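Long-range contacts in DSBA-like thioredoxin domain-containing protein (Pseudomonas aeruginosa PAO1, PDB 5HFI), which probably acts as a cytosolic disulfide reductase of the DsbA-like thioredoxin family and is seen here with glutathione: residues Phe77-Asp88 with Ala122-Ile130; Ala100-Leu111 with Leu145-Cys156. All coordinates share one frame; numbering follows the deposited sequence.

Both contacts lie in the helical part between strands 37-42 and 182-186, the DsbA-type insertion into the thioredoxin fold. Their segments alternate along the chain: 77-88, 100-111, 122-130, 145-156. Helix 96-109 of contact 2 follows helix 79-85 of contact 1 and precedes helix 112-124, whose last part lies in contact 1. The contacts do not touch; their centres are about 24 Å apart and their nearest atoms about 7 Å. Contact 1 is near the glutathione site and the Cys17-Cys20 pair. The side chain of Tyr124 comes about 6 Å from that of Cys17, which has been seen bound covalently to glutathione, and about 7 Å from the bound glutathione. Contact 2 is packing away from that site.

Contact 1: residues Phe77-Asp88 with Ala122-Ile130; sequences FGKDYFDGLLRD and AHYVEGRRI
Tyr81 packs on His123 and Tyr124 of helix 112-124. Its CB is 3.2 Å from Tyr124 O. With CG anti to the backbone N (chi1 167°), the ring runs alongside Tyr124 and points the same way. CD2 passes 3.4 Å from His123 O. CE2 lies 3.7 Å from His123 NE2, the two rings set obliquely. CZ lies 3.7 Å from Tyr124 CD1. The edge of Tyr124 meets one face of Tyr81, with planes at 61°; Leu86 CG lies over the rim of the opposite face. At the tip, OH takes a hydrogen bond from a water that also meets His123 NE2, and hydrogen-bonds to Asp66 OD1 of helix 64-73.

Phe77 completes this aromatic cluster, which joins helix 79-85 of the DsbA-type helical insertion to helix 112-124. Tyr124 lies near Cys17 and stacks with Tyr21. Phe77 CE1 touches Tyr124 CD1. The N-cap Gly78 gives a nearly straight hydrogen bond from N to Tyr124 O (2.9 Å, 175°). Gly127 CA makes a CA-H...O contact with Asp80 O. Leu85 CD2 lies 3.4 Å from His123 ND1. Asp88 OD1 forms a salt bridge with Arg129 NH1 at 3.1 Å, and Ser90 OG hydrogen-bonds to Asp88 OD2 and Arg129 NH1.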
loop_
_atom_site.group_PDB
_atom_site.type_symbol
_atom_site.label_atom_id
_atom_site.label_comp_id
_atom_site.label_asym_id
_atom_site.label_seq_id
_atom_site.Cartn_x
_atom_site.Cartn_y
_atom_site.Cartn_z
ATOM N N PHE A 77 4.249 -13.334 -7.220
ATOM C CA PHE A 77 5.163 -13.421 -6.091
ATOM C C PHE A 77 6.456 -14.062 -6.575
ATOM O O PHE A 77 6.421 -15.091 -7.259
ATOM C CB PHE A 77 4.549 -14.225 -4.939
ATOM C CG PHE A 77 3.337 -13.577 -4.319
ATOM C CD1 PHE A 77 3.444 -12.867 -3.134
ATOM C CD2 PHE A 77 2.090 -13.684 -4.917
ATOM C CE1 PHE A 77 2.336 -12.274 -2.557
ATOM C CE2 PHE A 77 0.978 -13.090 -4.348
ATOM C CZ PHE A 77 1.102 -12.384 -3.166
ATOM N N GLY A 78 7.591 -13.452 -6.229
ATOM C CA GLY A 78 8.870 -13.847 -6.776
ATOM C C GLY A 78 9.638 -14.822 -5.903
ATOM O O GLY A 78 9.414 -14.924 -4.700
ATOM N N LYS A 79 10.570 -15.538 -6.542
ATOM C CA LYS A 79 11.393 -16.502 -5.817
ATOM C C LYS A 79 12.292 -15.819 -4.793
ATOM O O LYS A 79 12.583 -16.401 -3.741
ATOM C CB LYS A 79 12.234 -17.322 -6.797
ATOM C CG LYS A 79 13.212 -16.500 -7.626
ATOM C CD LYS A 79 14.083 -17.391 -8.497
ATOM C CE LYS A 79 15.021 -16.566 -9.367
ATOM N NZ LYS A 79 14.278 -15.729 -10.350
ATOM N N ASP A 80 12.739 -14.592 -5.073
ATOM C CA ASP A 80 13.564 -13.876 -4.107
ATOM C C ASP A 80 12.765 -13.453 -2.882
ATOM O O ASP A 80 13.360 -13.109 -1.854
ATOM C CB ASP A 80 14.213 -12.658 -4.763
ATOM C CG ASP A 80 15.212 -13.040 -5.844
ATOM O OD1 ASP A 80 15.284 -12.328 -6.867
ATOM O OD2 ASP A 80 15.924 -14.051 -5.671
ATOM N N TYR A 81 11.437 -13.472 -2.969
ATOM C CA TYR A 81 10.578 -13.230 -1.815
ATOM C C TYR A 81 10.309 -14.523 -1.049
ATOM O O TYR A 81 10.579 -14.606 0.154
ATOM C CB TYR A 81 9.266 -12.582 -2.270
ATOM C CG TYR A 81 8.183 -12.569 -1.216
ATOM C CD1 TYR A 81 7.083 -13.409 -1.315
ATOM C CD2 TYR A 81 8.262 -11.717 -0.122
ATOM C CE1 TYR A 81 6.090 -13.401 -0.353
ATOM C CE2 TYR A 81 7.274 -11.702 0.847
ATOM C CZ TYR A 81 6.190 -12.545 0.724
ATOM O OH TYR A 81 5.204 -12.536 1.681
ATOM N N PHE A 82 9.782 -15.538 -1.741
ATOM C CA PHE A 82 9.468 -16.814 -1.099
ATOM C C PHE A 82 10.706 -17.443 -0.472
ATOM O O PHE A 82 10.677 -17.879 0.685
ATOM C CB PHE A 82 8.859 -17.780 -2.118
ATOM C CG PHE A 82 7.412 -17.518 -2.426
ATOM C CD1 PHE A 82 6.522 -17.176 -1.422
ATOM C CD2 PHE A 82 6.941 -17.625 -3.724
ATOM C CE1 PHE A 82 5.190 -16.940 -1.707
ATOM C CE2 PHE A 82 5.614 -17.394 -4.016
ATOM C CZ PHE A 82 4.735 -17.051 -3.007
ATOM N N ASP A 83 11.800 -17.511 -1.227
ATOM C CA ASP A 83 12.984 -18.255 -0.819
ATOM C C ASP A 83 14.163 -17.353 -0.479
ATOM O O ASP A 83 15.275 -17.853 -0.283
ATOM C CB ASP A 83 13.377 -19.249 -1.914
ATOM C CG ASP A 83 12.303 -20.291 -2.167
ATOM O OD1 ASP A 83 11.652 -20.724 -1.192
ATOM O OD2 ASP A 83 12.104 -20.672 -3.341
ATOM N N GLY A 84 13.950 -16.043 -0.399
ATOM C CA GLY A 84 15.018 -15.138 -0.030
ATOM C C GLY A 84 14.671 -14.271 1.161
ATOM O O GLY A 84 15.259 -14.412 2.237
ATOM N N LEU A 85 13.706 -13.371 0.976
ATOM C CA LEU A 85 13.329 -12.449 2.043
ATOM C C LEU A 85 12.667 -13.185 3.201
ATOM O O LEU A 85 13.044 -13.001 4.364
ATOM C CB LEU A 85 12.399 -11.370 1.490
ATOM C CG LEU A 85 11.967 -10.285 2.474
ATOM C CD1 LEU A 85 13.173 -9.524 2.977
ATOM C CD2 LEU A 85 10.969 -9.347 1.825
ATOM N N LEU A 86 11.670 -14.022 2.907
ATOM C CA LEU A 86 10.970 -14.754 3.955
ATOM C C LEU A 86 11.857 -15.781 4.640
ATOM O O LEU A 86 11.453 -16.349 5.660
ATOM C CB LEU A 86 9.727 -15.424 3.372
ATOM C CG LEU A 86 8.573 -14.442 3.163
ATOM C CD1 LEU A 86 7.324 -15.150 2.679
ATOM C CD2 LEU A 86 8.301 -13.672 4.446
ATOM N N ARG A 87 13.050 -16.022 4.106
ATOM C CA ARG A 87 14.032 -16.901 4.714
ATOM C C ARG A 87 15.161 -16.132 5.392
ATOM O O ARG A 87 16.031 -16.752 6.013
ATOM C CB ARG A 87 14.602 -17.840 3.650
ATOM C CG ARG A 87 13.538 -18.538 2.801
ATOM C CD ARG A 87 13.514 -20.028 3.080
ATOM N NE ARG A 87 12.710 -20.800 2.138
ATOM C CZ ARG A 87 12.160 -21.976 2.425
ATOM N NH1 ARG A 87 12.323 -22.507 3.630
ATOM N NH2 ARG A 87 11.448 -22.622 1.514
ATOM N N ASP A 88 15.157 -14.803 5.295
ATOM C CA ASP A 88 16.228 -13.962 5.825
ATOM C C ASP A 88 15.931 -13.642 7.286
ATOM O O ASP A 88 14.996 -12.894 7.587
ATOM C CB ASP A 88 16.361 -12.686 4.997
ATOM C CG ASP A 88 17.428 -11.745 5.531
ATOM O OD1 ASP A 88 17.400 -10.550 5.166
ATOM O OD2 ASP A 88 18.300 -12.194 6.306
ATOM N N ALA A 122 8.875 -4.313 -4.936
ATOM C CA ALA A 122 10.196 -4.555 -4.362
ATOM C C ALA A 122 10.140 -5.634 -3.287
ATOM O O ALA A 122 11.071 -6.436 -3.151
ATOM C CB ALA A 122 10.766 -3.256 -3.793
ATOM N N HIS A 123 9.080 -5.678 -2.530
ATOM C CA HIS A 123 8.918 -6.654 -1.465
ATOM C C HIS A 123 8.479 -8.040 -1.989
ATOM O O HIS A 123 9.217 -8.974 -1.847
ATOM C CB HIS A 123 7.896 -6.138 -0.483
ATOM C CG HIS A 123 7.632 -7.020 0.695
ATOM N ND1 HIS A 123 8.458 -7.064 1.789
ATOM C CD2 HIS A 123 6.582 -7.806 0.993
ATOM C CE1 HIS A 123 7.943 -7.865 2.689
ATOM N NE2 HIS A 123 6.811 -8.339 2.225
ATOM N N TYR A 124 7.336 -8.096 -2.696
ATOM C CA TYR A 124 6.741 -9.382 -3.050
ATOM C C TYR A 124 7.366 -10.014 -4.288
ATOM O O TYR A 124 7.351 -11.243 -4.423
ATOM C CB TYR A 124 5.236 -9.209 -3.260
ATOM C CG TYR A 124 4.487 -8.886 -1.992
ATOM C CD1 TYR A 124 4.273 -9.864 -1.028
ATOM C CD2 TYR A 124 4.007 -7.602 -1.751
ATOM C CE1 TYR A 124 3.594 -9.579 0.132
ATOM C CE2 TYR A 124 3.328 -7.305 -0.591
ATOM C CZ TYR A 124 3.124 -8.301 0.346
ATOM O OH TYR A 124 2.450 -8.032 1.511
ATOM N N VAL A 125 7.899 -9.214 -5.202
ATOM C CA VAL A 125 8.514 -9.730 -6.419
ATOM C C VAL A 125 10.027 -9.816 -6.284
ATOM O O VAL A 125 10.626 -10.851 -6.576
ATOM C CB VAL A 125 8.105 -8.864 -7.631
ATOM C CG1 VAL A 125 8.861 -9.302 -8.874
ATOM C CG2 VAL A 125 6.605 -8.948 -7.852
ATOM N N GLU A 126 10.659 -8.741 -5.824
ATOM C CA GLU A 126 12.112 -8.652 -5.794
ATOM C C GLU A 126 12.724 -9.112 -4.477
ATOM O O GLU A 126 13.942 -9.313 -4.419
ATOM C CB GLU A 126 12.551 -7.212 -6.081
ATOM C CG GLU A 126 12.275 -6.766 -7.508
ATOM C CD GLU A 126 12.280 -5.251 -7.664
ATOM O OE1 GLU A 126 11.411 -4.729 -8.397
ATOM O OE2 GLU A 126 13.148 -4.590 -7.051
ATOM N N GLY A 127 11.923 -9.283 -3.429
ATOM C CA GLY A 127 12.460 -9.707 -2.149
ATOM C C GLY A 127 13.375 -8.697 -1.497
ATOM O O GLY A 127 14.292 -9.083 -0.763
ATOM N N ARG A 128 13.160 -7.410 -1.753
ATOM C CA ARG A 128 13.968 -6.368 -1.141
ATOM C C ARG A 128 13.500 -6.093 0.285
ATOM O O ARG A 128 12.383 -6.441 0.682
ATOM C CB ARG A 128 13.902 -5.080 -1.963
ATOM C CG ARG A 128 14.161 -5.268 -3.445
ATOM C CD ARG A 128 15.561 -5.788 -3.696
ATOM N NE ARG A 128 16.572 -4.985 -3.014
ATOM C CZ ARG A 128 17.045 -3.830 -3.473
ATOM N NH1 ARG A 128 16.596 -3.333 -4.618
ATOM N NH2 ARG A 128 17.968 -3.171 -2.784
ATOM N N ARG A 129 14.372 -5.447 1.058
ATOM C CA ARG A 129 14.087 -5.111 2.454
ATOM C C ARG A 129 13.538 -3.689 2.488
ATOM O O ARG A 129 14.275 -2.717 2.651
ATOM C CB ARG A 129 15.336 -5.280 3.314
ATOM C CG ARG A 129 15.890 -6.694 3.260
ATOM C CD ARG A 129 16.625 -7.064 4.527
ATOM N NE ARG A 129 18.004 -6.617 4.458
ATOM C CZ ARG A 129 18.956 -7.055 5.269
ATOM N NH1 ARG A 129 18.664 -7.961 6.197
ATOM N NH2 ARG A 129 20.196 -6.600 5.149
ATOM N N ILE A 130 12.212 -3.570 2.341
ATOM C CA ILE A 130 11.577 -2.256 2.236
ATOM C C ILE A 130 11.519 -1.516 3.560
ATOM O O ILE A 130 11.075 -0.361 3.594
ATOM C CB ILE A 130 10.154 -2.371 1.651
ATOM C CG1 ILE A 130 9.258 -3.194 2.571
ATOM C CG2 ILE A 130 10.202 -3.000 0.265
ATOM C CD1 ILE A 130 7.811 -3.240 2.127
HETATM O O HOH W 1 12.237 -12.768 -7.481
HETATM O O HOH W 2 16.258 -11.434 -1.166
HETATM O O HOH W 3 15.766 -9.185 -6.573
HETATM O O HOH W 4 5.103 -10.512 3.355
#

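Contact 2: residues Ala100-Leu111 with Leu145-Cys156; sequences AAVLAAEALDGL and LGEGFAEAFDAC
Two helices of the DsbA-type helical insertion, 96-109 and 149-157, pack here with alanines of 100-111 against phenylalanines of 149-157. The axes of their segments 100-109 and 149-156 approach to 8.2 Å, and their directions differ by 125°. Ala104 is central. Its methyl is a knob in a hole formed by Phe149, Ala152, Phe153 and Cys156. Ala104 CB lies 3.7 Å from Phe149 CE1 and also touches Ala152 CB.

Phe149 is the knob of the other helix. Its CG is anti to the backbone N (chi1 -179°), which carries the ring across to Ala101, Ala104, Ala105 and Leu108. The ring enters edge first, with Ala101 O and Ala105 N near its plane; Phe149 CE1 is 3.8 Å from Ala101 O. The CB of Phe153 lies over one face of this ring. This reciprocal knobs-into-holes packing is consistent with the small alanines at the crossing, where the CA atoms of Ala104 and Phe153 are 5.1 Å apart.

Phe153 brings the edge of its own ring to the backbone at Ala101, and its CE1 meets Ala100 CB at 3.9 Å. Leu136 of helix 133-142 touches both Phe153 and Ala101. Cys156 SG lies 3.7 Å from Ala104 CA and near Leu103 CB.

At the other end, Leu108 lies over the start of helix 149-157. Its CD1 sits 3.5 Å from Phe149 CA and also touches Gly148, the N-cap, while CG rests on Ala152 CB. Leu145, four residues before Phe149 in the chain, splits its two methyls. CD1 meets Leu111 CD1 at 3.6 Å and the carboxylate of Asp109, and CD2 reaches Ala105 CB. Met115 of helix 112-124 also touches Ala105.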
loop_
_atom_site.group_PDB
_atom_site.type_symbol
_atom_site.label_atom_id
_atom_site.label_comp_id
_atom_site.label_asym_id
_atom_site.label_seq_id
_atom_site.Cartn_x
_atom_site.Cartn_y
_atom_site.Cartn_z
ATOM N N ALA A 100 6.304 5.997 5.326
ATOM C CA ALA A 100 6.949 7.301 5.203
ATOM C C ALA A 100 7.416 7.561 3.776
ATOM O O ALA A 100 7.364 8.704 3.304
ATOM C CB ALA A 100 8.127 7.403 6.175
ATOM N N ALA A 101 7.866 6.520 3.073
ATOM C CA ALA A 101 8.271 6.689 1.680
ATOM C C ALA A 101 7.083 7.066 0.804
ATOM O O ALA A 101 7.213 7.890 -0.109
ATOM C CB ALA A 101 8.936 5.410 1.167
ATOM N N VAL A 102 5.917 6.474 1.067
ATOM C CA VAL A 102 4.711 6.837 0.327
ATOM C C VAL A 102 4.340 8.288 0.613
ATOM O O VAL A 102 4.028 9.062 -0.300
ATOM C CB VAL A 102 3.558 5.880 0.681
ATOM C CG1 VAL A 102 2.238 6.408 0.149
ATOM C CG2 VAL A 102 3.846 4.472 0.157
ATOM N N LEU A 103 4.366 8.674 1.892
ATOM C CA LEU A 103 4.100 10.062 2.259
ATOM C C LEU A 103 5.069 11.012 1.570
ATOM O O LEU A 103 4.661 12.059 1.052
ATOM C CB LEU A 103 4.191 10.231 3.776
ATOM C CG LEU A 103 3.025 9.711 4.614
ATOM C CD1 LEU A 103 3.296 9.952 6.092
ATOM C CD2 LEU A 103 1.733 10.382 4.188
ATOM N N ALA A 104 6.360 10.665 1.560
ATOM C CA ALA A 104 7.361 11.537 0.954
ATOM C C ALA A 104 7.160 11.655 -0.552
ATOM O O ALA A 104 7.277 12.749 -1.114
ATOM C CB ALA A 104 8.764 11.020 1.272
ATOM N N ALA A 105 6.864 10.538 -1.223
ATOM C CA ALA A 105 6.615 10.585 -2.660
ATOM C C ALA A 105 5.393 11.434 -2.980
ATOM O O ALA A 105 5.377 12.163 -3.979
ATOM C CB ALA A 105 6.438 9.173 -3.212
ATOM N N GLU A 106 4.355 11.348 -2.145
ATOM C CA GLU A 106 3.171 12.171 -2.364
ATOM C C GLU A 106 3.467 13.643 -2.100
ATOM O O GLU A 106 3.012 14.517 -2.846
ATOM C CB GLU A 106 2.019 11.681 -1.485
ATOM C CG GLU A 106 0.719 12.450 -1.673
ATOM C CD GLU A 106 0.138 12.301 -3.069
ATOM O OE1 GLU A 106 0.404 11.272 -3.729
ATOM O OE2 GLU A 106 -0.587 13.219 -3.508
ATOM N N ALA A 107 4.242 13.932 -1.052
ATOM C CA ALA A 107 4.566 15.318 -0.726
ATOM C C ALA A 107 5.456 15.950 -1.791
ATOM O O ALA A 107 5.256 17.111 -2.165
ATOM C CB ALA A 107 5.242 15.390 0.643
ATOM N N LEU A 108 6.441 15.201 -2.290
ATOM C CA LEU A 108 7.391 15.755 -3.250
ATOM C C LEU A 108 6.779 15.893 -4.637
ATOM O O LEU A 108 6.907 16.938 -5.282
ATOM C CB LEU A 108 8.637 14.875 -3.326
ATOM C CG LEU A 108 9.931 15.358 -2.680
ATOM C CD1 LEU A 108 11.054 14.442 -3.109
ATOM C CD2 LEU A 108 10.237 16.794 -3.067
ATOM N N ASP A 109 6.116 14.841 -5.115
ATOM C CA ASP A 109 5.785 14.748 -6.529
ATOM C C ASP A 109 4.372 14.234 -6.776
ATOM O O ASP A 109 4.026 13.965 -7.934
ATOM C CB ASP A 109 6.801 13.840 -7.238
ATOM C CG ASP A 109 7.266 14.401 -8.565
ATOM O OD1 ASP A 109 6.485 15.118 -9.212
ATOM O OD2 ASP A 109 8.413 14.121 -8.969
ATOM N N GLY A 110 3.548 14.091 -5.742
ATOM C CA GLY A 110 2.234 13.499 -5.924
ATOM C C GLY A 110 2.279 12.083 -6.449
ATOM O O GLY A 110 1.371 11.667 -7.178
ATOM N N LEU A 111 3.320 11.327 -6.104
ATOM C CA LEU A 111 3.515 9.968 -6.591
ATOM C C LEU A 111 3.319 8.929 -5.491
ATOM O O LEU A 111 3.987 7.892 -5.487
ATOM C CB LEU A 111 4.904 9.823 -7.209
ATOM C CG LEU A 111 5.141 10.561 -8.528
ATOM C CD1 LEU A 111 6.580 10.409 -8.967
ATOM C CD2 LEU A 111 4.205 10.032 -9.596
ATOM N N LEU A 145 13.025 10.638 -8.311
ATOM C CA LEU A 145 12.930 11.584 -7.205
ATOM C C LEU A 145 14.265 11.778 -6.486
ATOM O O LEU A 145 14.283 12.320 -5.376
ATOM C CB LEU A 145 11.855 11.137 -6.199
ATOM C CG LEU A 145 10.330 11.167 -6.438
ATOM C CD1 LEU A 145 9.919 11.136 -7.910
ATOM C CD2 LEU A 145 9.629 10.038 -5.664
ATOM N N GLY A 146 15.384 11.379 -7.104
ATOM C CA GLY A 146 16.668 11.397 -6.411
ATOM C C GLY A 146 17.067 12.750 -5.851
ATOM O O GLY A 146 17.859 12.826 -4.906
ATOM N N GLU A 147 16.537 13.832 -6.418
ATOM C CA GLU A 147 16.817 15.180 -5.927
ATOM C C GLU A 147 15.737 15.564 -4.924
ATOM O O GLU A 147 14.642 15.989 -5.300
ATOM C CB GLU A 147 16.884 16.175 -7.081
ATOM C CG GLU A 147 17.140 17.607 -6.645
ATOM C CD GLU A 147 18.430 17.760 -5.858
ATOM O OE1 GLU A 147 18.405 17.573 -4.623
ATOM O OE2 GLU A 147 19.471 18.066 -6.475
ATOM N N GLY A 148 16.043 15.403 -3.638
ATOM C CA GLY A 148 15.168 15.834 -2.566
ATOM C C GLY A 148 14.433 14.726 -1.842
ATOM O O GLY A 148 13.897 14.979 -0.756
ATOM N N PHE A 149 14.381 13.509 -2.392
ATOM C CA PHE A 149 13.589 12.464 -1.744
ATOM C C PHE A 149 14.200 12.043 -0.416
ATOM O O PHE A 149 13.471 11.750 0.539
ATOM C CB PHE A 149 13.431 11.255 -2.666
ATOM C CG PHE A 149 12.596 10.149 -2.080
ATOM C CD1 PHE A 149 11.216 10.253 -2.046
ATOM C CD2 PHE A 149 13.190 9.002 -1.584
ATOM C CE1 PHE A 149 10.445 9.241 -1.513
ATOM C CE2 PHE A 149 12.425 7.985 -1.052
ATOM C CZ PHE A 149 11.049 8.104 -1.016
ATOM N N ALA A 150 15.532 12.010 -0.333
ATOM C CA ALA A 150 16.184 11.629 0.916
ATOM C C ALA A 150 15.745 12.536 2.058
ATOM O O ALA A 150 15.371 12.058 3.136
ATOM C CB ALA A 150 17.703 11.668 0.752
ATOM N N GLU A 151 15.763 13.853 1.831
ATOM C CA GLU A 151 15.362 14.790 2.875
ATOM C C GLU A 151 13.874 14.685 3.171
ATOM O O GLU A 151 13.467 14.750 4.336
ATOM C CB GLU A 151 15.715 16.224 2.481
ATOM C CG GLU A 151 17.209 16.524 2.452
ATOM C CD GLU A 151 17.938 15.824 1.313
ATOM O OE1 GLU A 151 17.302 15.602 0.256
ATOM O OE2 GLU A 151 19.139 15.501 1.487
ATOM N N ALA A 152 13.048 14.536 2.130
ATOM C CA ALA A 152 11.610 14.404 2.344
ATOM C C ALA A 152 11.279 13.131 3.115
ATOM O O ALA A 152 10.397 13.137 3.982
ATOM C CB ALA A 152 10.877 14.427 1.002
ATOM N N PHE A 153 11.974 12.033 2.814
ATOM C CA PHE A 153 11.720 10.782 3.521
ATOM C C PHE A 153 12.089 10.898 4.994
ATOM O O PHE A 153 11.345 10.440 5.869
ATOM C CB PHE A 153 12.488 9.635 2.865
ATOM C CG PHE A 153 12.455 8.358 3.656
ATOM C CD1 PHE A 153 11.393 7.483 3.521
ATOM C CD2 PHE A 153 13.491 8.024 4.515
ATOM C CE1 PHE A 153 11.349 6.311 4.239
ATOM C CE2 PHE A 153 13.457 6.849 5.235
ATOM C CZ PHE A 153 12.382 5.988 5.094
ATOM N N ASP A 154 13.247 11.487 5.289
ATOM C CA ASP A 154 13.645 11.629 6.685
ATOM C C ASP A 154 12.696 12.560 7.430
ATOM O O ASP A 154 12.375 12.325 8.601
ATOM C CB ASP A 154 15.088 12.123 6.772
ATOM C CG ASP A 154 16.080 11.147 6.151
ATOM O OD1 ASP A 154 17.122 11.603 5.632
ATOM O OD2 ASP A 154 15.818 9.923 6.176
ATOM N N ALA A 155 12.213 13.610 6.758
ATOM C CA ALA A 155 11.253 14.511 7.388
ATOM C C ALA A 155 9.914 13.822 7.629
ATOM O O ALA A 155 9.312 13.980 8.697
ATOM C CB ALA A 155 11.064 15.762 6.531
ATOM N N CYS A 156 9.431 13.053 6.651
ATOM C CA CYS A 156 8.147 12.380 6.806
ATOM C C CYS A 156 8.194 11.268 7.845
ATOM O O CYS A 156 7.145 10.909 8.391
ATOM C CB CYS A 156 7.682 11.807 5.464
ATOM S SG CYS A 156 7.122 13.053 4.274
#